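PDB 3EC4: putative Acetyltransferase from the GNAT family from Novosphingobium aromaticivorans DSM 12444, which probably transfers an acyl group, as other members of the GNAT acetyltransferase family do, though its own substrate is not established. Local coordinates for residues A[61-66]-A[221-226]. Sequence-based numbering, arbitrary orientation.
Sequences EIWLVE and ATLLGK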
ATOM      1  N   GLU A  61      -1.747  -8.335  15.035  1.00 27.53           N
ATOM      2  CA  GLU A  61      -2.777  -7.474  14.458  1.00 26.59           C
ATOM      3  C   GLU A  61      -2.880  -7.697  12.963  1.00 27.94           C
ATOM      4  O   GLU A  61      -1.949  -8.195  12.346  1.00 25.15           O
ATOM      5  CB  GLU A  61      -2.507  -6.022  14.805  1.00 26.25           C
ATOM      6  CG  GLU A  61      -1.199  -5.499  14.299  1.00 29.12           C
ATOM      7  CD  GLU A  61      -0.816  -4.130  14.849  1.00 29.35           C
ATOM      8  OE1 GLU A  61      -1.255  -3.752  15.996  1.00 29.86           O
ATOM      9  OE2 GLU A  61      -0.076  -3.436  14.088  1.00 27.71           O
ATOM     10  N   ILE A  62      -4.018  -7.340  12.385  1.00 24.69           N
ATOM     11  CA  ILE A  62      -4.201  -7.415  10.946  1.00 25.93           C
ATOM     12  C   ILE A  62      -4.920  -6.161  10.461  1.00 25.51           C
ATOM     13  O   ILE A  62      -5.811  -5.606  11.138  1.00 22.72           O
ATOM     14  CB  ILE A  62      -4.983  -8.683  10.499  1.00 27.24           C
ATOM     15  CG1 ILE A  62      -6.310  -8.844  11.286  1.00 25.42           C
ATOM     16  CG2 ILE A  62      -4.111  -9.963  10.598  1.00 30.24           C
ATOM     17  CD1 ILE A  62      -7.230  -9.916  10.670  1.00 29.78           C
ATOM     18  N   TRP A  63      -4.511  -5.700   9.284  1.00 22.90           N
ATOM     19  CA  TRP A  63      -5.167  -4.611   8.618  1.00 23.78           C
ATOM     20  C   TRP A  63      -6.034  -5.164   7.519  1.00 25.91           C
ATOM     21  O   TRP A  63      -5.585  -5.998   6.705  1.00 26.31           O
ATOM     22  CB  TRP A  63      -4.187  -3.646   7.959  1.00 23.95           C
ATOM     23  CG  TRP A  63      -3.594  -2.631   8.861  1.00 22.29           C
ATOM     24  CD1 TRP A  63      -2.369  -2.671   9.433  1.00 28.29           C
ATOM     25  CD2 TRP A  63      -4.194  -1.404   9.271  1.00 24.07           C
ATOM     26  NE1 TRP A  63      -2.151  -1.543  10.179  1.00 30.72           N
ATOM     27  CE2 TRP A  63      -3.255  -0.742  10.094  1.00 30.06           C
ATOM     28  CE3 TRP A  63      -5.434  -0.797   9.040  1.00 25.68           C
ATOM     29  CZ2 TRP A  63      -3.522   0.480  10.700  1.00 28.94           C
ATOM     30  CZ3 TRP A  63      -5.685   0.428   9.654  1.00 23.72           C
ATOM     31  CH2 TRP A  63      -4.730   1.043  10.468  1.00 23.03           C
ATOM     32  N   LEU A  64      -7.248  -4.620   7.478  1.00 25.21           N
ATOM     33  CA  LEU A  64      -8.239  -4.874   6.439  1.00 24.37           C
ATOM     34  C   LEU A  64      -8.569  -3.578   5.679  1.00 24.56           C
ATOM     35  O   LEU A  64      -8.627  -2.506   6.269  1.00 28.02           O
ATOM     36  CB  LEU A  64      -9.500  -5.477   7.043  1.00 25.23           C
ATOM     37  CG  LEU A  64      -9.285  -6.704   7.926  1.00 28.33           C
ATOM     38  CD1 LEU A  64      -9.511  -6.320   9.363  1.00 26.69           C
ATOM     39  CD2 LEU A  64     -10.206  -7.866   7.494  1.00 27.79           C
ATOM     40  N   VAL A  65      -8.757  -3.713   4.385  1.00 24.11           N
ATOM     41  CA  VAL A  65      -9.063  -2.577   3.473  1.00 25.33           C
ATOM     42  C   VAL A  65     -10.326  -2.994   2.731  1.00 26.44           C
ATOM     43  O   VAL A  65     -10.288  -3.911   1.897  1.00 26.21           O
ATOM     44  CB  VAL A  65      -7.898  -2.225   2.518  1.00 25.60           C
ATOM     45  CG1 VAL A  65      -8.285  -1.015   1.671  1.00 23.93           C
ATOM     46  CG2 VAL A  65      -6.622  -1.929   3.340  1.00 27.94           C
ATOM     47  N   GLU A  66     -11.443  -2.380   3.124  1.00 25.82           N
ATOM     48  CA  GLU A  66     -12.770  -2.740   2.646  1.00 26.45           C
ATOM     49  C   GLU A  66     -13.590  -1.497   2.421  1.00 25.89           C
ATOM     50  O   GLU A  66     -13.185  -0.429   2.844  1.00 26.10           O
ATOM     51  CB  GLU A  66     -13.459  -3.671   3.628  1.00 25.37           C
ATOM     52  CG  GLU A  66     -12.646  -4.929   3.952  1.00 29.27           C
ATOM     53  CD  GLU A  66     -12.617  -5.978   2.833  1.00 28.68           C
ATOM     54  OE1 GLU A  66     -13.433  -5.885   1.901  1.00 28.09           O
ATOM     55  OE2 GLU A  66     -11.779  -6.929   2.889  1.00 26.65           O
ATOM     56  N   ALA A 221      -9.874   1.465   6.186  1.00 25.71           N
ATOM     57  CA  ALA A 221      -8.849   0.574   6.740  1.00 25.38           C
ATOM     58  C   ALA A 221      -9.216   0.286   8.184  1.00 26.57           C
ATOM     59  O   ALA A 221      -9.390   1.230   8.975  1.00 25.85           O
ATOM     60  CB  ALA A 221      -7.476   1.242   6.683  1.00 23.97           C
ATOM     61  N   THR A 222      -9.359  -0.994   8.515  1.00 23.39           N
ATOM     62  CA  THR A 222      -9.602  -1.439   9.909  1.00 24.16           C
ATOM     63  C   THR A 222      -8.398  -2.238  10.442  1.00 22.49           C
ATOM     64  O   THR A 222      -7.916  -3.144   9.766  1.00 24.50           O
ATOM     65  CB  THR A 222     -10.864  -2.322  10.015  1.00 23.34           C
ATOM     66  OG1 THR A 222     -12.060  -1.579   9.675  1.00 26.97           O
ATOM     67  CG2 THR A 222     -10.980  -2.931  11.397  1.00 24.29           C
ATOM     68  N   LEU A 223      -7.931  -1.882  11.637  1.00 23.72           N
ATOM     69  CA  LEU A 223      -6.879  -2.596  12.351  1.00 24.83           C
ATOM     70  C   LEU A 223      -7.504  -3.372  13.510  1.00 25.00           C
ATOM     71  O   LEU A 223      -8.069  -2.783  14.465  1.00 24.93           O
ATOM     72  CB  LEU A 223      -5.807  -1.612  12.850  1.00 24.91           C
ATOM     73  CG  LEU A 223      -4.627  -2.288  13.549  1.00 23.34           C
ATOM     74  CD1 LEU A 223      -3.884  -3.235  12.554  1.00 27.93           C
ATOM     75  CD2 LEU A 223      -3.719  -1.167  14.093  1.00 27.33           C
ATOM     76  N   LEU A 224      -7.438  -4.699  13.398  1.00 24.99           N
ATOM     77  CA  LEU A 224      -7.906  -5.603  14.430  1.00 23.82           C
ATOM     78  C   LEU A 224      -6.738  -6.232  15.175  1.00 27.13           C
ATOM     79  O   LEU A 224      -5.757  -6.716  14.548  1.00 26.74           O
ATOM     80  CB  LEU A 224      -8.801  -6.734  13.856  1.00 24.62           C
ATOM     81  CG  LEU A 224     -10.102  -6.320  13.147  1.00 25.35           C
ATOM     82  CD1 LEU A 224     -10.794  -7.607  12.599  1.00 26.95           C
ATOM     83  CD2 LEU A 224     -11.036  -5.490  14.047  1.00 25.61           C
ATOM     84  N   GLY A 225      -6.894  -6.252  16.504  1.00 25.26           N
ATOM     85  CA  GLY A 225      -6.058  -7.039  17.435  1.00 23.38           C
ATOM     86  C   GLY A 225      -6.856  -8.099  18.186  1.00 25.08           C
ATOM     87  O   GLY A 225      -8.049  -8.269  17.964  1.00 24.13           O
ATOM     88  N   LYS A 226      -6.187  -8.819  19.071  1.00 28.94           N
ATOM     89  CA  LYS A 226      -6.866  -9.796  19.941  1.00 31.23           C
ATOM     90  C   LYS A 226      -7.668  -9.086  20.998  1.00 32.51           C
ATOM     91  O   LYS A 226      -7.226  -8.061  21.515  1.00 34.25           O
ATOM     92  CB  LYS A 226      -5.840 -10.685  20.629  1.00 35.09           C
ATOM     93  CG  LYS A 226      -5.557 -12.003  19.951  1.00 39.62           C
ATOM     94  CD  LYS A 226      -4.948 -12.955  20.978  1.00 38.90           C
TER
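Thr-222 O is held by one hydrogen bond and one weaker CA-H...O contact, both from strand 61-66. Leu-64 N gives it a hydrogen bond of 2.8 Å that is almost straight (168° at the hydrogen) and lies in the carbonyl plane, and Trp-63 CA adds the CA-H...O contact at 3.3 Å. The reciprocal bond, Thr-222 N to Leu-64 O, closes this hydrogen-bonded pair. Ile-62 and Leu-224 repeat the two-bond pattern, which fixes the antiparallel register and leaves Trp-63 opposite Leu-223 in a non-hydrogen-bonded pair.

Trp-63 and Leu-223 project from the same face of the sheet. The indole CG is anti to the carbonyl carbon (chi1 -82°), and the ring reaches across to strand 221-226. Leu-223, its CG anti to the backbone N, sets CD1 over the five-membered ring, 3.4 Å from its centroid and 10° off the normal, a CH-pi contact. On the same side, Leu-223 CB lies 3.7 Å from Trp-63 CH2, while Ala-221 CB meets CZ3 obliquely at 3.6 Å. An alanine in place of Trp-63 would probably leave Leu-223 CD1 and Ala-221 CB without their main apolar partner across the strands. Glu-61 extends its chain past the same leucine, with CB 3.8 Å from Leu-223 CD1.

On the face bearing Ile-62, Leu-64, Thr-222 and Leu-224, Leu-64 CD1 reaches diagonally to Leu-224 CD1 at 3.7 Å, and Thr-222 OG1 is hydrogen-bonded to Val-70 N.

The backbone of Trp-63 also bonds to Pro-39 and Ala-41, whereas strand 214-226 pairs on its other edge with 76-88. The contact thus pairs strand 61-66, the outermost on this side of the mixed beta-sheet within the chain, antiparallel with 214-226, the last strand of this GNAT-family protein.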